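Local atomic coordinates of SusD/RagB family nutrient-binding outer membrane lipoprotein (Bacteroides vulgatus, PDB entry 4F7A), a protein that probably binds glycans, likely mucin O-glycans, at the outer membrane as a SusD-type lipoprotein and hands them on for import. Residues T82-N87 with L471-D477; T129-I135 with D149-Y155; W338-A342 with E354-C359; Y360-Q365 with A376-L380. One frame throughout, in Å; residues are numbered along the deposited sequence.

Interaction 1 (T82-N87 with L471-D477)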
loop_
_atom_site.group_PDB
_atom_site.type_symbol
_atom_site.label_atom_id
_atom_site.label_comp_id
_atom_site.label_asym_id
_atom_site.label_seq_id
_atom_site.Cartn_x
_atom_site.Cartn_y
_atom_site.Cartn_z
ATOM N N THR A 82 -12.731 -2.994 10.086
ATOM C CA THR A 82 -12.412 -3.629 8.828
ATOM C C THR A 82 -13.269 -3.158 7.650
ATOM O O THR A 82 -12.847 -3.283 6.501
ATOM C CB THR A 82 -12.471 -5.165 8.921
ATOM O OG1 THR A 82 -13.807 -5.569 9.182
ATOM C CG2 THR A 82 -11.485 -5.710 10.003
ATOM N N ALA A 83 -14.456 -2.616 7.922
ATOM C CA ALA A 83 -15.336 -2.129 6.867
ATOM C C ALA A 83 -14.957 -0.735 6.354
ATOM O O ALA A 83 -15.495 -0.272 5.341
ATOM C CB ALA A 83 -16.785 -2.081 7.383
ATOM N N SER A 84 -14.081 -0.038 7.075
ATOM C CA SER A 84 -13.874 1.379 6.831
ATOM C C SER A 84 -13.326 1.746 5.457
ATOM O O SER A 84 -13.795 2.709 4.851
ATOM C CB SER A 84 -13.010 1.990 7.933
ATOM O OG SER A 84 -13.794 2.146 9.101
ATOM N N ALA A 85 -12.348 0.999 4.957
ATOM C CA ALA A 85 -11.775 1.301 3.643
ATOM C C ALA A 85 -12.898 1.262 2.585
ATOM O O ALA A 85 -13.064 2.195 1.784
ATOM C CB ALA A 85 -10.652 0.330 3.311
ATOM N N TRP A 86 -13.700 0.201 2.631
ATOM C CA TRP A 86 -14.879 0.078 1.761
ATOM C C TRP A 86 -15.845 1.269 1.936
ATOM O O TRP A 86 -16.158 1.981 0.968
ATOM C CB TRP A 86 -15.633 -1.247 2.042
ATOM C CG TRP A 86 -16.805 -1.453 1.128
ATOM C CD1 TRP A 86 -18.014 -0.822 1.198
ATOM C CD2 TRP A 86 -16.888 -2.357 0.014
ATOM N NE1 TRP A 86 -18.833 -1.265 0.185
ATOM C CE2 TRP A 86 -18.164 -2.202 -0.558
ATOM C CE3 TRP A 86 -16.000 -3.279 -0.556
ATOM C CZ2 TRP A 86 -18.585 -2.932 -1.678
ATOM C CZ3 TRP A 86 -16.417 -3.994 -1.709
ATOM C CH2 TRP A 86 -17.691 -3.818 -2.240
ATOM N N ASN A 87 -16.272 1.503 3.170
ATOM C CA ASN A 87 -17.356 2.448 3.439
ATOM C C ASN A 87 -16.991 3.885 3.017
ATOM O O ASN A 87 -17.756 4.571 2.318
ATOM C CB ASN A 87 -17.732 2.435 4.922
ATOM C CG ASN A 87 -18.374 1.124 5.376
ATOM O OD1 ASN A 87 -18.812 0.308 4.556
ATOM N ND2 ASN A 87 -18.438 0.920 6.706
ATOM N N LEU A 471 -9.498 -8.640 4.436
ATOM C CA LEU A 471 -10.524 -8.191 5.372
ATOM C C LEU A 471 -11.890 -8.660 4.902
ATOM O O LEU A 471 -12.160 -8.724 3.692
ATOM C CB LEU A 471 -10.522 -6.661 5.505
ATOM C CG LEU A 471 -9.216 -6.034 6.020
ATOM C CD1 LEU A 471 -9.440 -4.521 6.256
ATOM C CD2 LEU A 471 -8.663 -6.748 7.278
ATOM N N PRO A 472 -12.775 -8.982 5.844
ATOM C CA PRO A 472 -14.149 -9.337 5.430
ATOM C C PRO A 472 -14.875 -8.186 4.756
ATOM O O PRO A 472 -14.542 -7.036 4.987
ATOM C CB PRO A 472 -14.850 -9.693 6.745
ATOM C CG PRO A 472 -13.727 -10.008 7.701
ATOM C CD PRO A 472 -12.596 -9.077 7.298
ATOM N N PHE A 473 -15.869 -8.507 3.937
ATOM C CA PHE A 473 -16.695 -7.492 3.316
ATOM C C PHE A 473 -17.387 -6.585 4.352
ATOM O O PHE A 473 -17.598 -6.960 5.513
ATOM C CB PHE A 473 -17.758 -8.126 2.407
ATOM C CG PHE A 473 -17.210 -8.898 1.254
ATOM C CD1 PHE A 473 -16.450 -8.263 0.289
ATOM C CD2 PHE A 473 -17.523 -10.246 1.088
ATOM C CE1 PHE A 473 -15.973 -8.950 -0.785
ATOM C CE2 PHE A 473 -17.039 -10.953 0.018
ATOM C CZ PHE A 473 -16.245 -10.286 -0.933
ATOM N N SER A 474 -17.708 -5.376 3.929
ATOM C CA SER A 474 -18.388 -4.423 4.807
ATOM C C SER A 474 -19.771 -4.920 5.186
ATOM O O SER A 474 -20.640 -5.029 4.305
ATOM C CB SER A 474 -18.548 -3.079 4.119
ATOM O OG SER A 474 -19.379 -2.236 4.909
ATOM N N GLN A 475 -20.001 -5.153 6.490
ATOM C CA GLN A 475 -21.344 -5.470 6.957
ATOM C C GLN A 475 -22.279 -4.269 6.901
ATOM O O GLN A 475 -23.488 -4.452 6.840
ATOM C CB GLN A 475 -21.345 -6.104 8.347
ATOM C CG GLN A 475 -20.916 -7.576 8.313
ATOM C CD GLN A 475 -21.849 -8.438 7.465
ATOM O OE1 GLN A 475 -23.075 -8.445 7.660
ATOM N NE2 GLN A 475 -21.273 -9.179 6.532
ATOM N N ASP A 476 -21.742 -3.046 6.892
ATOM C CA ASP A 476 -22.599 -1.863 6.706
ATOM C C ASP A 476 -23.200 -1.877 5.307
ATOM O O ASP A 476 -24.398 -1.643 5.136
ATOM C CB ASP A 476 -21.807 -0.570 6.966
ATOM C CG ASP A 476 -21.154 -0.584 8.333
ATOM O OD1 ASP A 476 -21.899 -0.447 9.312
ATOM O OD2 ASP A 476 -19.923 -0.835 8.434
ATOM N N ASP A 477 -22.379 -2.199 4.309
ATOM C CA ASP A 477 -22.895 -2.379 2.956
ATOM C C ASP A 477 -23.825 -3.613 2.857
ATOM O O ASP A 477 -24.873 -3.548 2.218
ATOM C CB ASP A 477 -21.742 -2.468 1.948
ATOM C CG ASP A 477 -22.183 -2.153 0.524
ATOM O OD1 ASP A 477 -22.865 -3.008 -0.063
ATOM O OD2 ASP A 477 -21.816 -1.074 -0.012
HETATM O O HOH W 1 -15.393 -5.418 7.036
#
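Three direct hydrogen bonds tie Trp86 and Asn87 to the start of helix 475-480. Trp86 NE1 reaches Asp477 OD2 at 3.0 Å, meeting that oxygen from above the carboxylate plane, and the planes of ring and carboxylate are 80° apart. The Asn87 amide uses both ends. Ser474 OG donates to Asn87 OD1 at 2.6 Å, in the carbonyl plane and on a lone pair, while Asn87 ND2 donates an N-H to Asp476 OD2 at 2.9 Å. A chi1 of 171° swings the Ser474 hydroxyl to where its OG also accepts from Asp477 N at 3.1 Å, as the N-cap of its helix. The hydroxyl thus joins two helix N-termini in this largely helical, TPR-like SusD fold: its own, and that of helix 84-104. Replacing Asn87 by an alanine removes the amide and would probably leave the cap hydroxyl without its acceptor and the Asp476 carboxylate without its amide mate. A water, 2.7 Å from Thr82 OG1, donates to Pro472 O. Carbon contacts complete the fit: Ser474 CB lies over the five-membered ring of Trp86 as a CH-pi contact, Ala83 CB sits 3.6 Å from Ser474 OG, and Leu471 CD1 packs against the Thr82 carbonyl.

Interaction 2 (T129-I135 with D149-Y155)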
loop_
_atom_site.group_PDB
_atom_site.type_symbol
_atom_site.label_atom_id
_atom_site.label_comp_id
_atom_site.label_asym_id
_atom_site.label_seq_id
_atom_site.Cartn_x
_atom_site.Cartn_y
_atom_site.Cartn_z
ATOM N N THR A 129 -9.842 -3.528 -3.832
ATOM C CA THR A 129 -9.882 -4.938 -4.193
ATOM C C THR A 129 -8.772 -5.681 -3.484
ATOM O O THR A 129 -8.972 -6.819 -3.092
ATOM C CB THR A 129 -9.847 -5.247 -5.727
ATOM O OG1 THR A 129 -9.905 -6.679 -5.906
ATOM C CG2 THR A 129 -8.586 -4.717 -6.376
ATOM N N ASP A 130 -7.617 -5.060 -3.308
ATOM C CA ASP A 130 -6.517 -5.759 -2.613
ATOM C C ASP A 130 -6.820 -6.005 -1.111
ATOM O O ASP A 130 -6.193 -6.858 -0.470
ATOM C CB ASP A 130 -5.189 -5.002 -2.783
ATOM C CG ASP A 130 -4.638 -5.070 -4.195
ATOM O OD1 ASP A 130 -5.166 -5.846 -5.051
ATOM O OD2 ASP A 130 -3.678 -4.311 -4.457
ATOM N N THR A 131 -7.775 -5.245 -0.567
ATOM C CA THR A 131 -8.230 -5.428 0.803
ATOM C C THR A 131 -9.288 -6.548 0.915
ATOM O O THR A 131 -9.160 -7.418 1.748
ATOM C CB THR A 131 -8.792 -4.100 1.350
ATOM O OG1 THR A 131 -7.758 -3.109 1.330
ATOM C CG2 THR A 131 -9.315 -4.265 2.774
ATOM N N TYR A 132 -10.301 -6.534 0.041
ATOM C CA TYR A 132 -11.505 -7.354 0.204
ATOM C C TYR A 132 -11.651 -8.469 -0.820
ATOM O O TYR A 132 -12.358 -9.441 -0.574
ATOM C CB TYR A 132 -12.766 -6.457 0.131
ATOM C CG TYR A 132 -12.789 -5.345 1.163
ATOM C CD1 TYR A 132 -13.128 -5.614 2.490
ATOM C CD2 TYR A 132 -12.464 -4.035 0.822
ATOM C CE1 TYR A 132 -13.131 -4.602 3.465
ATOM C CE2 TYR A 132 -12.450 -3.024 1.781
ATOM C CZ TYR A 132 -12.814 -3.308 3.093
ATOM O OH TYR A 132 -12.806 -2.323 4.040
ATOM N N GLY A 133 -11.046 -8.305 -1.984
ATOM C CA GLY A 133 -11.285 -9.180 -3.113
ATOM C C GLY A 133 -12.263 -8.596 -4.108
ATOM O O GLY A 133 -12.008 -7.560 -4.717
ATOM N N PRO A 134 -13.413 -9.250 -4.278
ATOM C CA PRO A 134 -14.420 -8.701 -5.167
ATOM C C PRO A 134 -14.831 -7.271 -4.778
ATOM O O PRO A 134 -14.918 -6.926 -3.590
ATOM C CB PRO A 134 -15.593 -9.674 -5.015
ATOM C CG PRO A 134 -14.931 -10.998 -4.627
ATOM C CD PRO A 134 -13.732 -10.617 -3.817
ATOM N N ILE A 135 -15.080 -6.445 -5.781
ATOM C CA ILE A 135 -15.552 -5.083 -5.524
ATOM C C ILE A 135 -16.574 -4.688 -6.569
ATOM O O ILE A 135 -16.794 -5.408 -7.549
ATOM C CB ILE A 135 -14.388 -4.060 -5.529
ATOM C CG1 ILE A 135 -13.695 -3.982 -6.900
ATOM C CG2 ILE A 135 -13.344 -4.387 -4.392
ATOM C CD1 ILE A 135 -12.734 -2.724 -7.073
ATOM N N ASP A 149 -17.735 -7.103 -9.566
ATOM C CA ASP A 149 -16.606 -7.681 -10.305
ATOM C C ASP A 149 -15.876 -8.689 -9.420
ATOM O O ASP A 149 -15.533 -8.364 -8.291
ATOM C CB ASP A 149 -15.536 -6.634 -10.636
ATOM C CG ASP A 149 -15.939 -5.645 -11.665
ATOM O OD1 ASP A 149 -16.984 -5.812 -12.329
ATOM O OD2 ASP A 149 -15.157 -4.662 -11.820
ATOM N N THR A 150 -15.544 -9.865 -9.950
ATOM C CA THR A 150 -14.504 -10.702 -9.317
ATOM C C THR A 150 -13.200 -9.890 -9.308
ATOM O O THR A 150 -13.062 -8.913 -10.066
ATOM C CB THR A 150 -14.263 -12.024 -10.075
ATOM O OG1 THR A 150 -13.671 -11.721 -11.332
ATOM C CG2 THR A 150 -15.598 -12.815 -10.303
ATOM N N GLN A 151 -12.252 -10.243 -8.447
ATOM C CA GLN A 151 -10.979 -9.533 -8.447
ATOM C C GLN A 151 -10.300 -9.582 -9.815
ATOM O O GLN A 151 -9.700 -8.593 -10.236
ATOM C CB GLN A 151 -10.037 -10.072 -7.373
ATOM C CG GLN A 151 -8.712 -9.316 -7.275
ATOM C CD GLN A 151 -7.920 -9.717 -6.041
ATOM O OE1 GLN A 151 -7.296 -10.786 -6.029
ATOM N NE2 GLN A 151 -7.904 -8.843 -5.002
ATOM N N GLU A 152 -10.376 -10.727 -10.487
ATOM C CA GLU A 152 -9.792 -10.865 -11.827
ATOM C C GLU A 152 -10.405 -9.842 -12.789
ATOM O O GLU A 152 -9.706 -9.197 -13.547
ATOM C CB GLU A 152 -10.010 -12.277 -12.362
ATOM C CG GLU A 152 -9.424 -12.512 -13.766
ATOM C CD GLU A 152 -9.535 -13.959 -14.210
ATOM O OE1 GLU A 152 -10.295 -14.726 -13.601
ATOM O OE2 GLU A 152 -8.847 -14.325 -15.166
ATOM N N GLU A 153 -11.721 -9.709 -12.741
ATOM C CA GLU A 153 -12.424 -8.763 -13.595
ATOM C C GLU A 153 -12.058 -7.325 -13.244
ATOM O O GLU A 153 -11.957 -6.476 -14.148
ATOM C CB GLU A 153 -13.932 -8.957 -13.485
ATOM C CG GLU A 153 -14.396 -10.212 -14.225
ATOM C CD GLU A 153 -15.778 -10.738 -13.763
ATOM O OE1 GLU A 153 -16.399 -10.240 -12.794
ATOM O OE2 GLU A 153 -16.239 -11.698 -14.383
ATOM N N ALA A 154 -11.918 -7.037 -11.951
ATOM C CA ALA A 154 -11.502 -5.682 -11.516
ATOM C C ALA A 154 -10.109 -5.369 -12.048
ATOM O O ALA A 154 -9.876 -4.278 -12.578
ATOM C CB ALA A 154 -11.551 -5.547 -9.984
ATOM N N TYR A 155 -9.167 -6.310 -11.884
ATOM C CA TYR A 155 -7.800 -6.126 -12.436
ATOM C C TYR A 155 -7.800 -5.888 -13.949
ATOM O O TYR A 155 -7.143 -4.975 -14.462
ATOM C CB TYR A 155 -6.872 -7.291 -12.028
ATOM C CG TYR A 155 -6.108 -6.917 -10.763
ATOM C CD1 TYR A 155 -6.722 -6.939 -9.515
ATOM C CD2 TYR A 155 -4.789 -6.503 -10.823
ATOM C CE1 TYR A 155 -6.036 -6.555 -8.348
ATOM C CE2 TYR A 155 -4.093 -6.143 -9.657
ATOM C CZ TYR A 155 -4.724 -6.145 -8.434
ATOM O OH TYR A 155 -4.025 -5.749 -7.309
#
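Tyr155 and Asp130 meet end to edge: the phenol OH donates to Asp130 OD1 at 2.5 Å, on the syn lone pair, and carboxylate and ring lie nearly coplanar, 25° apart, although the two side chains run at about a right angle. The same carboxylate takes a bond from Trp504 NE1 on OD1 and a salt bridge from Arg210 on OD2, so several donors fix its rotation, and its negative charge is probably well stabilised in this buried setting. Thr129 faces helix 151-174 with both branches. Its CG2 touches Tyr155 CE1 at 3.7 Å, and its OG1, anti to the backbone N (chi1 -179°), is turned to the Gln151 amide. Gln151 NE2 donates to Thr129 OG1 at 3.1 Å with the oxygen in the amide plane, and Thr129 OG1 in turn donates to Gly133 O at 2.6 Å. Here helix 111-132 ends and helix 151-174 begins, consecutive antiparallel helices of the TPR-like SusD fold. Gly133, with positive phi, breaks the first; Thr150 and Glu153 form a capping box at the second. Where the chain enters and leaves the connection, Ile135 and Asp149 make a single antiparallel bridge, a hydrogen-bonded pair, with Asp149 N to Ile135 O at 2.8 Å and Ile135 N to Asp149 O at 3.2 Å. Beside it Pro134 CA sits 3.3 Å from Asp149 O, a CA-H...O contact, and Ile135 CG1 rests on Ala154 CB. Leu488 and Ala491 of helix 482-492 also touch Pro134.

Interaction 3 (W338-A342 with E354-C359)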
loop_
_atom_site.group_PDB
_atom_site.type_symbol
_atom_site.label_atom_id
_atom_site.label_comp_id
_atom_site.label_asym_id
_atom_site.label_seq_id
_atom_site.Cartn_x
_atom_site.Cartn_y
_atom_site.Cartn_z
ATOM N N TRP A 338 11.789 0.412 -9.076
ATOM C CA TRP A 338 13.012 -0.365 -9.321
ATOM C C TRP A 338 12.895 -1.819 -8.811
ATOM O O TRP A 338 13.380 -2.750 -9.461
ATOM C CB TRP A 338 14.231 0.317 -8.709
ATOM C CG TRP A 338 14.751 1.485 -9.518
ATOM C CD1 TRP A 338 14.708 2.785 -9.172
ATOM C CD2 TRP A 338 15.353 1.436 -10.818
ATOM N NE1 TRP A 338 15.243 3.562 -10.164
ATOM C CE2 TRP A 338 15.654 2.755 -11.186
ATOM C CE3 TRP A 338 15.658 0.407 -11.710
ATOM C CZ2 TRP A 338 16.265 3.073 -12.406
ATOM C CZ3 TRP A 338 16.287 0.715 -12.900
ATOM C CH2 TRP A 338 16.587 2.030 -13.237
ATOM N N PHE A 339 12.278 -2.013 -7.654
ATOM C CA PHE A 339 12.100 -3.370 -7.114
ATOM C C PHE A 339 11.093 -4.175 -7.956
ATOM O O PHE A 339 11.203 -5.388 -8.070
ATOM C CB PHE A 339 11.680 -3.328 -5.645
ATOM C CG PHE A 339 12.753 -2.832 -4.715
ATOM C CD1 PHE A 339 13.969 -3.484 -4.636
ATOM C CD2 PHE A 339 12.560 -1.706 -3.940
ATOM C CE1 PHE A 339 14.972 -3.026 -3.785
ATOM C CE2 PHE A 339 13.544 -1.252 -3.064
ATOM C CZ PHE A 339 14.754 -1.905 -2.995
ATOM N N LEU A 340 10.101 -3.496 -8.532
ATOM C CA LEU A 340 9.176 -4.144 -9.461
ATOM C C LEU A 340 9.928 -4.589 -10.711
ATOM O O LEU A 340 9.718 -5.690 -11.219
ATOM C CB LEU A 340 8.008 -3.204 -9.829
ATOM C CG LEU A 340 6.978 -2.961 -8.730
ATOM C CD1 LEU A 340 6.076 -1.716 -9.005
ATOM C CD2 LEU A 340 6.141 -4.244 -8.519
ATOM N N ARG A 341 10.802 -3.731 -11.224
ATOM C CA ARG A 341 11.648 -4.095 -12.350
ATOM C C ARG A 341 12.593 -5.244 -11.996
ATOM O O ARG A 341 12.829 -6.132 -12.819
ATOM C CB ARG A 341 12.447 -2.894 -12.831
ATOM C CG ARG A 341 11.582 -1.850 -13.495
ATOM C CD ARG A 341 12.248 -0.493 -13.573
ATOM N NE ARG A 341 13.284 -0.391 -14.585
ATOM C CZ ARG A 341 13.734 0.764 -15.083
ATOM N NH1 ARG A 341 13.277 1.926 -14.644
ATOM N NH2 ARG A 341 14.653 0.757 -16.046
ATOM N N ALA A 342 13.103 -5.251 -10.762
ATOM C CA ALA A 342 13.959 -6.355 -10.321
ATOM C C ALA A 342 13.191 -7.685 -10.366
ATOM O O ALA A 342 13.706 -8.721 -10.810
ATOM C CB ALA A 342 14.503 -6.092 -8.903
ATOM N N GLU A 354 18.132 -5.399 -18.468
ATOM C CA GLU A 354 18.592 -5.102 -17.119
ATOM C C GLU A 354 18.352 -6.310 -16.209
ATOM O O GLU A 354 17.366 -7.029 -16.345
ATOM C CB GLU A 354 17.895 -3.845 -16.577
ATOM C CG GLU A 354 16.364 -3.964 -16.465
ATOM C CD GLU A 354 15.660 -2.625 -16.226
ATOM O OE1 GLU A 354 16.251 -1.547 -16.484
ATOM O OE2 GLU A 354 14.491 -2.664 -15.789
ATOM N N SER A 355 19.280 -6.536 -15.295
ATOM C CA SER A 355 19.245 -7.704 -14.451
ATOM C C SER A 355 18.515 -7.413 -13.161
ATOM O O SER A 355 18.353 -6.247 -12.752
ATOM C CB SER A 355 20.654 -8.194 -14.137
ATOM O OG SER A 355 21.323 -7.321 -13.243
ATOM N N ALA A 356 18.076 -8.491 -12.522
ATOM C CA ALA A 356 17.494 -8.395 -11.206
ATOM C C ALA A 356 18.453 -7.685 -10.243
ATOM O O ALA A 356 18.002 -6.836 -9.471
ATOM C CB ALA A 356 17.075 -9.763 -10.661
ATOM N N LYS A 357 19.753 -8.005 -10.284
ATOM C CA LYS A 357 20.692 -7.380 -9.334
ATOM C C LYS A 357 20.776 -5.876 -9.544
ATOM O O LYS A 357 20.702 -5.113 -8.570
ATOM C CB LYS A 357 22.095 -7.991 -9.406
ATOM C CG LYS A 357 23.003 -7.555 -8.250
ATOM C CD LYS A 357 24.359 -8.236 -8.286
ATOM C CE LYS A 357 25.292 -7.718 -7.184
ATOM N NZ LYS A 357 25.780 -6.354 -7.472
ATOM N N GLN A 358 20.907 -5.454 -10.790
ATOM C CA GLN A 358 21.036 -4.055 -11.124
ATOM C C GLN A 358 19.830 -3.285 -10.632
ATOM O O GLN A 358 19.983 -2.204 -10.096
ATOM C CB GLN A 358 21.135 -3.840 -12.647
ATOM C CG GLN A 358 22.468 -4.238 -13.252
ATOM C CD GLN A 358 22.471 -4.208 -14.801
ATOM O OE1 GLN A 358 21.502 -4.598 -15.467
ATOM N NE2 GLN A 358 23.590 -3.769 -15.365
ATOM N N CYS A 359 18.639 -3.823 -10.876
ATOM C CA CYS A 359 17.406 -3.165 -10.442
ATOM C C CYS A 359 17.255 -3.146 -8.908
ATOM O O CYS A 359 16.831 -2.145 -8.335
ATOM C CB CYS A 359 16.203 -3.810 -11.083
ATOM S SG CYS A 359 16.161 -3.574 -12.914
#
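Ala342 and Ala356 bring the two backbones closest, with CA atoms 4.2 Å apart where helix 356-371 starts against helix 334-346. Cys359 fills this approach: its CB lies 3.4 Å from Trp338 O and 3.6 Å from Ala342 CB. Its SG, anti to the carbonyl carbon (chi1 -66°), comes to Arg341 CB and to the edge of the Trp338 six-membered ring, a sulfur-aromatic contact. Arg341 grips Glu354 side-on with two nitrogens. Arg341 NE meets Glu354 OE2 at 2.8 Å in a nearly straight bond, 172° at the hydrogen, and Arg341 NH2 meets Glu354 OE1 at 2.8 Å on its syn lone pair; guanidinium and carboxylate are close to coplanar. One guanidinium face is covered by Trp338 CZ3, 3.4 Å above its plane, so the indole and the paired carboxylate together fix how the guanidinium is turned. NH1 has a second acidic partner in Glu235, and Asn350 also donates to Glu354 OE2, which probably spreads the charge over a small network. Ser355 and Gln358 form a capping box that opens the second helix. Two consecutive helices packed closely through small residues, with a short connection between them, make a helical hairpin, consistent with the TPR-like helix pairs of SusD proteins.

Interaction 4 (Y360-Q365 with A376-L380)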
loop_
_atom_site.group_PDB
_atom_site.type_symbol
_atom_site.label_atom_id
_atom_site.label_comp_id
_atom_site.label_asym_id
_atom_site.label_seq_id
_atom_site.Cartn_x
_atom_site.Cartn_y
_atom_site.Cartn_z
ATOM N N TYR A 360 17.592 -4.263 -8.266
ATOM C CA TYR A 360 17.573 -4.365 -6.811
ATOM C C TYR A 360 18.467 -3.323 -6.192
ATOM O O TYR A 360 18.051 -2.616 -5.289
ATOM C CB TYR A 360 18.051 -5.743 -6.369
ATOM C CG TYR A 360 18.243 -5.944 -4.894
ATOM C CD1 TYR A 360 17.170 -6.218 -4.059
ATOM C CD2 TYR A 360 19.508 -5.862 -4.323
ATOM C CE1 TYR A 360 17.361 -6.407 -2.681
ATOM C CE2 TYR A 360 19.707 -6.034 -2.956
ATOM C CZ TYR A 360 18.637 -6.321 -2.142
ATOM O OH TYR A 360 18.859 -6.551 -0.807
ATOM N N GLU A 361 19.705 -3.250 -6.656
ATOM C CA GLU A 361 20.643 -2.269 -6.092
ATOM C C GLU A 361 20.200 -0.816 -6.376
ATOM O O GLU A 361 20.339 0.055 -5.516
ATOM C CB GLU A 361 22.055 -2.557 -6.568
ATOM C CG GLU A 361 22.506 -3.915 -6.061
ATOM C CD GLU A 361 23.994 -4.125 -6.098
ATOM O OE1 GLU A 361 24.662 -3.500 -6.927
ATOM O OE2 GLU A 361 24.487 -4.936 -5.290
ATOM N N ALA A 362 19.612 -0.574 -7.547
ATOM C CA ALA A 362 19.073 0.752 -7.851
ATOM C C ALA A 362 17.917 1.087 -6.919
ATOM O O ALA A 362 17.784 2.230 -6.479
ATOM C CB ALA A 362 18.649 0.860 -9.306
ATOM N N GLY A 363 17.090 0.100 -6.598
ATOM C CA GLY A 363 15.980 0.329 -5.679
ATOM C C GLY A 363 16.425 0.737 -4.280
ATOM O O GLY A 363 15.860 1.642 -3.680
ATOM N N VAL A 364 17.420 0.043 -3.747
ATOM C CA VAL A 364 17.912 0.342 -2.407
ATOM C C VAL A 364 18.561 1.742 -2.400
ATOM O O VAL A 364 18.310 2.541 -1.503
ATOM C CB VAL A 364 18.887 -0.733 -1.883
ATOM C CG1 VAL A 364 19.489 -0.328 -0.488
ATOM C CG2 VAL A 364 18.165 -2.103 -1.801
ATOM N N GLN A 365 19.395 2.033 -3.400
ATOM C CA GLN A 365 20.060 3.308 -3.460
ATOM C C GLN A 365 19.006 4.424 -3.564
ATOM O O GLN A 365 19.129 5.489 -2.945
ATOM C CB GLN A 365 21.027 3.401 -4.646
ATOM C CG GLN A 365 21.646 4.778 -4.686
ATOM C CD GLN A 365 22.364 5.089 -3.373
ATOM O OE1 GLN A 365 23.316 4.339 -3.037
ATOM N NE2 GLN A 365 21.905 6.177 -2.600
ATOM N N ALA A 376 24.185 3.761 -0.533
ATOM C CA ALA A 376 23.844 2.375 -0.120
ATOM C C ALA A 376 24.919 1.327 -0.485
ATOM O O ALA A 376 24.727 0.134 -0.256
ATOM C CB ALA A 376 22.487 1.968 -0.732
ATOM N N SER A 377 26.042 1.754 -1.049
ATOM C CA SER A 377 27.022 0.800 -1.543
ATOM C C SER A 377 27.523 -0.178 -0.460
ATOM O O SER A 377 27.606 -1.377 -0.701
ATOM C CB SER A 377 28.217 1.509 -2.217
ATOM O OG SER A 377 27.793 2.328 -3.311
ATOM N N LEU A 378 27.868 0.342 0.707
ATOM C CA LEU A 378 28.399 -0.487 1.797
ATOM C C LEU A 378 27.280 -1.398 2.332
ATOM O O LEU A 378 27.476 -2.586 2.524
ATOM C CB LEU A 378 28.954 0.397 2.905
ATOM C CG LEU A 378 29.798 -0.352 3.954
ATOM C CD1 LEU A 378 30.889 -1.187 3.281
ATOM C CD2 LEU A 378 30.390 0.613 4.936
ATOM N N TYR A 379 26.083 -0.848 2.494
ATOM C CA TYR A 379 24.935 -1.630 2.951
ATOM C C TYR A 379 24.640 -2.797 2.018
ATOM O O TYR A 379 24.325 -3.901 2.477
ATOM C CB TYR A 379 23.727 -0.709 3.046
ATOM C CG TYR A 379 22.405 -1.320 3.418
ATOM C CD1 TYR A 379 22.007 -1.387 4.739
ATOM C CD2 TYR A 379 21.503 -1.710 2.445
ATOM C CE1 TYR A 379 20.776 -1.893 5.098
ATOM C CE2 TYR A 379 20.248 -2.211 2.794
ATOM C CZ TYR A 379 19.887 -2.310 4.116
ATOM O OH TYR A 379 18.636 -2.800 4.483
ATOM N N LEU A 380 24.770 -2.558 0.712
ATOM C CA LEU A 380 24.512 -3.586 -0.300
ATOM C C LEU A 380 25.555 -4.718 -0.322
ATOM O O LEU A 380 25.325 -5.733 -0.973
ATOM C CB LEU A 380 24.396 -2.930 -1.693
ATOM C CG LEU A 380 23.080 -2.200 -1.899
ATOM C CD1 LEU A 380 23.176 -1.339 -3.195
ATOM C CD2 LEU A 380 21.898 -3.211 -1.916
HETATM O O HOH W 2 23.649 -6.308 -3.145
#
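Leu380 lies at the centre of this contact, and its two methyls part over the side of helix 356-371. Leu380 CD2 touches Tyr360 CE2 at 3.7 Å and Val364 CG2 at 3.9 Å, its side chain running past both in the opposite direction; Leu380 CD1 rests on Glu361 CB at 3.8 Å and continues along the aliphatic part of that residue. Val364 completes the apolar patch with its other branch. Val364 CG1, anti to the backbone N (chi1 175°), comes within 3.8 Å of Ala376 CB and also reaches Tyr379 CD2, the valine and tyrosine side chains crossing at about a right angle. Both tyrosine hydroxyls find partners beyond the contact, Tyr360 on Pro408 O and Tyr379 on Gln426. At one polar margin a water donates to Glu361 OE2 at 2.7 Å and to Leu380 O at 2.8 Å, while Lys357 forms a salt bridge with the same carboxylate oxygen. At another, Gln365 bends at chi2 (57°) to bring OE1 to Ala376 N, 2.7 Å away, and its NE2 donates to Gly374 O. A leucine in place of Gln365 would probably leave the Ala376 N-H without its acceptor and the returning chain less firmly fixed to the helix. Residues 376-380, which follow helix 356-371, fold back against its flank, within the loop leading to helix 416-431 of the SusD fold.

Overall arrangement
Interactions 1 and 2 lie together, centres about 14 Å apart, and touch: Tyr132 bonds to the Thr82 carbonyl, and Leu471 to the Thr131 backbone. Interaction 1 joins parts of the chain nearly 400 residues apart, and the other three are nested within the loop it closes. Interactions 3 and 4 share helix 356-371, and Phe339 of interaction 3 packs against Tyr360, Gly363 and Val364 of interaction 4; both lie across the chain's centre from interaction 1. Chemistry follows place: the buried interaction 2 relies on polar bonds, the partly buried interaction 1 on side-chain bonds around a single helix N-cap, the partly buried interaction 3 on a salt bridge, and the largely buried interaction 4 mainly on apolar packing.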